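Local coordinates for FEZ-1 protein (PDB 5WCK) that probably hydrolyses the amide bond of beta-lactam antibiotics, as a subclass B3 metallo-beta-lactamase carrying two zinc ions in its active site, at residues G15-V20 with Y28-P33; L141-T146 with T154-K159. The protein carries 2 engineered substitutions. One frame throughout, in Å; residues are numbered along the deposited sequence.

How the contacts relate
Each contact pairs the two strands of an antiparallel hairpin. Both are largely buried, and they belong to different sheets. Contact 1 lies near one end of the seven-strand sheet. Contact 2 is part of the five-strand sheet and sits closer to the centre of the chain. The two sheets pack on each other in the metallo-beta-lactamase alpha-beta/beta-alpha sandwich. The contacts touch where Met158 SD packs on Ile30 CG1 at 4.0 Å and where Leu141 meets Ile30. Their chemistry differs. Contact 1 relies on tyrosines and aliphatic side chains, with one asparagine bond. Contact 2 adds threonine hydroxyls and a histidine on one face and a tryptophan on the other.

Contact 1: residues G15-V20 with Y28-P33; sequences GNLYYV and YLIVTP
Strands 17-19 and 28-32 run antiparallel at 149°, their axes 4.6 Å apart at the closest point, with Tyr18 and Leu29 as the hydrogen-bonded pair between the non-hydrogen-bonded pairs Leu17-Ile30 and Tyr19-Tyr28. Tyr18 and Leu29 exchange both backbone bonds. Val31 N adds a third to Asn16 O at 3.1 Å. The side chain of Asn16 supplies a fourth: ND2 donates to Val31 O at 2.9 Å. Asn16 CG lies between the backbone N and the carbonyl carbon (chi1 62°), which brings the amide over to the partner strand. Val31 O lies near the amide plane of Asn16, but ND2 sits well above the carbonyl plane of Val31. ND2 also bonds Thr139 OG1.

Tyr19 and Tyr28 share one face of the sheet. They form an offset edge-to-face pair, planes at 79° and centroids 5.7 Å apart, with the edge of Tyr19 turned to the face of Tyr28. Tyr19 CD1 comes to Tyr28 CE1 at 3.8 Å. Tyr19 OH bonds Thr22 O in the hairpin loop. On the same face Leu17 CD1 packs on Ile30 CG1 at 3.8 Å. On the face of Tyr18 and Leu29, Tyr18 CE1 touches Val31 CG2 at 3.7 Å; Val20 CG1 rests on Leu29 CB just beyond the strand.

Tyr28 is about 8 Å, side chain to side chain, from the zinc ligands His76 and His215. Leu17 and Ile30 face strand 154-162 of the other sheet, and the bond from Tyr28 OH to Gly213 O ties this hairpin to strand 210-213.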
loop_
_atom_site.group_PDB
_atom_site.type_symbol
_atom_site.label_atom_id
_atom_site.label_comp_id
_atom_site.label_asym_id
_atom_site.label_seq_id
_atom_site.Cartn_x
_atom_site.Cartn_y
_atom_site.Cartn_z
ATOM N N GLY A 15 6.164 -17.198 1.870
ATOM C CA GLY A 15 7.413 -17.079 1.109
ATOM C C GLY A 15 8.378 -16.118 1.793
ATOM O O GLY A 15 8.643 -16.233 2.997
ATOM N N ASN A 16 8.863 -15.131 1.028
ATOM C CA ASN A 16 9.809 -14.140 1.544
ATOM C C ASN A 16 9.149 -12.780 1.806
ATOM O O ASN A 16 9.869 -11.765 1.855
ATOM C CB ASN A 16 11.021 -13.994 0.606
ATOM C CG ASN A 16 10.686 -13.501 -0.789
ATOM O OD1 ASN A 16 9.584 -13.723 -1.278
ATOM N ND2 ASN A 16 11.661 -12.899 -1.470
ATOM N N LEU A 17 7.839 -12.777 2.072
ATOM C CA LEU A 17 7.085 -11.563 2.361
ATOM C C LEU A 17 6.699 -11.555 3.840
ATOM O O LEU A 17 6.078 -12.518 4.332
ATOM C CB LEU A 17 5.836 -11.514 1.472
ATOM C CG LEU A 17 4.844 -10.388 1.771
ATOM C CD1 LEU A 17 5.411 -9.040 1.431
ATOM C CD2 LEU A 17 3.553 -10.612 1.004
ATOM N N TYR A 18 7.076 -10.468 4.517
ATOM C CA TYR A 18 6.891 -10.277 5.948
ATOM C C TYR A 18 6.060 -9.018 6.198
ATOM O O TYR A 18 6.114 -8.034 5.439
ATOM C CB TYR A 18 8.236 -10.106 6.662
ATOM C CG TYR A 18 9.147 -11.297 6.540
ATOM C CD1 TYR A 18 9.860 -11.551 5.380
ATOM C CD2 TYR A 18 9.276 -12.203 7.587
ATOM C CE1 TYR A 18 10.668 -12.665 5.265
ATOM C CE2 TYR A 18 10.111 -13.309 7.488
ATOM C CZ TYR A 18 10.813 -13.540 6.325
ATOM O OH TYR A 18 11.629 -14.642 6.181
ATOM N N TYR A 19 5.305 -9.055 7.295
ATOM C CA TYR A 19 4.597 -7.908 7.813
ATOM C C TYR A 19 5.492 -7.189 8.831
ATOM O O TYR A 19 5.944 -7.834 9.800
ATOM C CB TYR A 19 3.301 -8.342 8.514
ATOM C CG TYR A 19 2.422 -7.165 8.847
ATOM C CD1 TYR A 19 1.715 -6.528 7.841
ATOM C CD2 TYR A 19 2.322 -6.644 10.128
ATOM C CE1 TYR A 19 0.929 -5.421 8.100
ATOM C CE2 TYR A 19 1.554 -5.519 10.397
ATOM C CZ TYR A 19 0.840 -4.914 9.382
ATOM O OH TYR A 19 0.092 -3.799 9.594
ATOM N N VAL A 20 5.720 -5.892 8.630
ATOM C CA VAL A 20 6.517 -5.076 9.555
ATOM C C VAL A 20 5.787 -3.779 9.897
ATOM O O VAL A 20 6.414 -2.787 10.248
ATOM C CB VAL A 20 7.924 -4.798 9.001
ATOM C CG1 VAL A 20 8.750 -6.076 8.961
ATOM C CG2 VAL A 20 7.912 -4.128 7.624
ATOM N N TYR A 28 5.340 -3.724 4.617
ATOM C CA TYR A 28 5.737 -5.038 4.178
ATOM C C TYR A 28 7.234 -5.044 3.880
ATOM O O TYR A 28 7.778 -4.071 3.358
ATOM C CB TYR A 28 4.937 -5.451 2.934
ATOM C CG TYR A 28 3.448 -5.423 3.167
ATOM C CD1 TYR A 28 2.807 -6.521 3.718
ATOM C CD2 TYR A 28 2.701 -4.280 2.957
ATOM C CE1 TYR A 28 1.451 -6.484 4.012
ATOM C CE2 TYR A 28 1.343 -4.227 3.225
ATOM C CZ TYR A 28 0.707 -5.343 3.756
ATOM O OH TYR A 28 -0.633 -5.373 4.043
ATOM N N LEU A 29 7.890 -6.151 4.217
ATOM C CA LEU A 29 9.309 -6.354 3.955
ATOM C C LEU A 29 9.458 -7.581 3.064
ATOM O O LEU A 29 8.935 -8.644 3.380
ATOM C CB LEU A 29 10.082 -6.568 5.264
ATOM C CG LEU A 29 11.602 -6.562 5.121
ATOM C CD1 LEU A 29 12.129 -5.145 4.935
ATOM C CD2 LEU A 29 12.279 -7.230 6.305
ATOM N N ILE A 30 10.158 -7.409 1.940
ATOM C CA ILE A 30 10.442 -8.520 1.031
ATOM C C ILE A 30 11.951 -8.747 1.142
ATOM O O ILE A 30 12.733 -7.845 0.866
ATOM C CB ILE A 30 9.981 -8.232 -0.411
ATOM C CG1 ILE A 30 8.466 -8.061 -0.535
ATOM C CG2 ILE A 30 10.428 -9.355 -1.327
ATOM C CD1 ILE A 30 7.923 -6.722 -0.188
ATOM N N VAL A 31 12.333 -9.963 1.537
ATOM C CA VAL A 31 13.714 -10.289 1.897
ATOM C C VAL A 31 14.315 -11.133 0.769
ATOM O O VAL A 31 13.775 -12.189 0.430
ATOM C CB VAL A 31 13.779 -11.028 3.241
ATOM C CG1 VAL A 31 15.195 -11.501 3.540
ATOM C CG2 VAL A 31 13.259 -10.150 4.363
ATOM N N THR A 32 15.437 -10.659 0.222
ATOM C CA THR A 32 16.117 -11.328 -0.894
ATOM C C THR A 32 17.596 -11.464 -0.579
ATOM O O THR A 32 18.149 -10.761 0.263
ATOM C CB THR A 32 15.940 -10.608 -2.238
ATOM O OG1 THR A 32 16.980 -9.638 -2.408
ATOM C CG2 THR A 32 14.590 -9.935 -2.376
ATOM N N PRO A 33 18.290 -12.368 -1.304
ATOM C CA PRO A 33 19.739 -12.498 -1.152
ATOM C C PRO A 33 20.542 -11.235 -1.480
ATOM O O PRO A 33 21.737 -11.161 -1.104
ATOM C CB PRO A 33 20.087 -13.641 -2.108
ATOM C CG PRO A 33 18.808 -14.401 -2.276
ATOM C CD PRO A 33 17.733 -13.338 -2.256
#

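Contact 2: residues L141-T146 with T154-K159; sequences LTAHLT and TTWTMK
Trp156 lays one face of its indole against Ala143, whose CB stands over the six-membered ring, 4.0 Å from its centroid and 28° off the normal. This is a CH-pi contact. Thr154 CG2 comes to the same face near the rim, and Leu141 CB meets CE3 obliquely at 4.0 Å. The CG of Trp156 is anti to the carbonyl carbon (chi1 -74°), and the benzo edge reaches back toward strand 139-145. NE1 is bonded to Ile69 O, which helps hold the turn of the ring, together with Ala143 on its face.

His144, Thr155 and Thr157 lie on the other face of the sheet. His144 NE2 and Thr157 OG1 are hydrogen-bonded at 2.9 Å, and the hydroxyl lies at the edge of the imidazole, in its plane. The histidine and threonine side chains meet nearly perpendicular. Thr157 OG1 sits between the backbone N and the carbonyl carbon (chi1 66°), which turns it toward the histidine. Thr155 O also approaches the edge of the imidazole, 3.3 Å from CD2.

The two strands form an antiparallel hairpin within the five-strand sheet of the metallo-beta-lactamase fold. Thr142 with Thr157 and His144 with Thr155 are its hydrogen-bonded pairs, each closed by two backbone bonds. At the turn end, Thr146 OG1 meets Thr155 OG1 at 2.9 Å in a second hydroxyl bond. Thr155 OG1 also bonds Gly173 N. The loop from this end carries the zinc ligand His149, its side chain about 7 Å from that of Thr146.

At the far end, Leu141 and Met158 run alongside each other, tips in the same direction, with CD1 of the leucine against CE of the methionine at 3.9 Å.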
loop_
_atom_site.group_PDB
_atom_site.type_symbol
_atom_site.label_atom_id
_atom_site.label_comp_id
_atom_site.label_asym_id
_atom_site.label_seq_id
_atom_site.Cartn_x
_atom_site.Cartn_y
_atom_site.Cartn_z
ATOM N N LEU A 141 8.217 -7.922 -8.118
ATOM C CA LEU A 141 6.963 -7.250 -7.747
ATOM C C LEU A 141 6.462 -6.531 -9.000
ATOM O O LEU A 141 7.274 -6.046 -9.799
ATOM C CB LEU A 141 7.193 -6.222 -6.630
ATOM C CG LEU A 141 7.148 -6.758 -5.205
ATOM C CD1 LEU A 141 8.120 -7.892 -5.010
ATOM C CD2 LEU A 141 7.455 -5.650 -4.200
ATOM N N THR A 142 5.146 -6.440 -9.159
ATOM C CA THR A 142 4.559 -5.711 -10.273
ATOM C C THR A 142 3.680 -4.578 -9.747
ATOM O O THR A 142 2.838 -4.793 -8.838
ATOM C CB THR A 142 3.750 -6.612 -11.211
ATOM O OG1 THR A 142 4.578 -7.646 -11.782
ATOM C CG2 THR A 142 3.156 -5.807 -12.346
ATOM N N ALA A 143 3.894 -3.377 -10.297
ATOM C CA ALA A 143 3.129 -2.183 -9.955
ATOM C C ALA A 143 1.908 -2.083 -10.874
ATOM O O ALA A 143 2.047 -1.979 -12.092
ATOM C CB ALA A 143 3.989 -0.964 -10.103
ATOM N N HIS A 144 0.712 -2.149 -10.294
ATOM C CA HIS A 144 -0.516 -1.967 -11.050
ATOM C C HIS A 144 -1.119 -0.617 -10.689
ATOM O O HIS A 144 -1.398 -0.357 -9.524
ATOM C CB HIS A 144 -1.536 -3.074 -10.794
ATOM C CG HIS A 144 -1.018 -4.436 -11.087
ATOM N ND1 HIS A 144 -1.216 -5.067 -12.295
ATOM C CD2 HIS A 144 -0.276 -5.273 -10.327
ATOM C CE1 HIS A 144 -0.661 -6.272 -12.236
ATOM N NE2 HIS A 144 -0.081 -6.412 -11.058
ATOM N N LEU A 145 -1.326 0.223 -11.704
ATOM C CA LEU A 145 -1.997 1.487 -11.491
ATOM C C LEU A 145 -3.489 1.213 -11.267
ATOM O O LEU A 145 -4.196 0.744 -12.180
ATOM C CB LEU A 145 -1.747 2.398 -12.695
ATOM C CG LEU A 145 -2.371 3.787 -12.645
ATOM C CD1 LEU A 145 -1.930 4.576 -11.449
ATOM C CD2 LEU A 145 -2.053 4.544 -13.922
ATOM N N THR A 146 -3.946 1.534 -10.058
ATOM C CA THR A 146 -5.339 1.435 -9.679
ATOM C C THR A 146 -5.751 2.787 -9.127
ATOM O O THR A 146 -5.834 2.983 -7.915
ATOM C CB THR A 146 -5.557 0.295 -8.676
ATOM O OG1 THR A 146 -4.747 0.463 -7.510
ATOM C CG2 THR A 146 -5.265 -1.039 -9.329
ATOM N N THR A 154 -1.144 2.581 -6.269
ATOM C CA THR A 154 -0.471 1.389 -6.776
ATOM C C THR A 154 -0.945 0.182 -5.970
ATOM O O THR A 154 -0.829 0.168 -4.764
ATOM C CB THR A 154 1.054 1.531 -6.715
ATOM O OG1 THR A 154 1.400 2.722 -7.435
ATOM C CG2 THR A 154 1.789 0.331 -7.287
ATOM N N THR A 155 -1.399 -0.840 -6.693
ATOM C CA THR A 155 -1.653 -2.152 -6.138
ATOM C C THR A 155 -0.457 -3.028 -6.519
ATOM O O THR A 155 -0.166 -3.212 -7.704
ATOM C CB THR A 155 -2.973 -2.708 -6.670
ATOM O OG1 THR A 155 -4.028 -1.936 -6.084
ATOM C CG2 THR A 155 -3.175 -4.165 -6.303
ATOM N N TRP A 156 0.232 -3.543 -5.513
ATOM C CA TRP A 156 1.467 -4.301 -5.693
ATOM C C TRP A 156 1.147 -5.793 -5.714
ATOM O O TRP A 156 0.432 -6.253 -4.848
ATOM C CB TRP A 156 2.468 -3.965 -4.576
ATOM C CG TRP A 156 3.110 -2.612 -4.696
ATOM C CD1 TRP A 156 2.844 -1.467 -3.997
ATOM C CD2 TRP A 156 4.140 -2.281 -5.628
ATOM N NE1 TRP A 156 3.628 -0.433 -4.451
ATOM C CE2 TRP A 156 4.458 -0.918 -5.433
ATOM C CE3 TRP A 156 4.830 -3.023 -6.584
ATOM C CZ2 TRP A 156 5.439 -0.298 -6.206
ATOM C CZ3 TRP A 156 5.811 -2.410 -7.326
ATOM C CH2 TRP A 156 6.093 -1.058 -7.144
ATOM N N THR A 157 1.696 -6.531 -6.684
ATOM C CA THR A 157 1.494 -7.971 -6.723
ATOM C C THR A 157 2.834 -8.697 -6.810
ATOM O O THR A 157 3.830 -8.177 -7.324
ATOM C CB THR A 157 0.550 -8.376 -7.861
ATOM O OG1 THR A 157 1.187 -8.088 -9.108
ATOM C CG2 THR A 157 -0.808 -7.709 -7.767
ATOM N N MET A 158 2.830 -9.916 -6.259
ATOM C CA MET A 158 3.959 -10.821 -6.414
ATOM C C MET A 158 3.465 -12.254 -6.244
ATOM O O MET A 158 2.426 -12.476 -5.660
ATOM C CB MET A 158 5.081 -10.542 -5.413
ATOM C CG MET A 158 4.649 -10.715 -3.984
ATOM S SD MET A 158 5.821 -10.136 -2.726
ATOM C CE MET A 158 7.237 -11.154 -3.122
ATOM N N LYS A 159 4.234 -13.201 -6.786
ATOM C CA LYS A 159 3.943 -14.633 -6.625
ATOM C C LYS A 159 4.833 -15.192 -5.516
ATOM O O LYS A 159 6.034 -14.898 -5.478
ATOM C CB LYS A 159 4.140 -15.356 -7.955
ATOM C CG LYS A 159 3.384 -16.673 -8.090
ATOM C CD LYS A 159 3.276 -17.060 -9.560
ATOM C CE LYS A 159 2.721 -18.442 -9.819
ATOM N NZ LYS A 159 3.274 -19.024 -11.066
#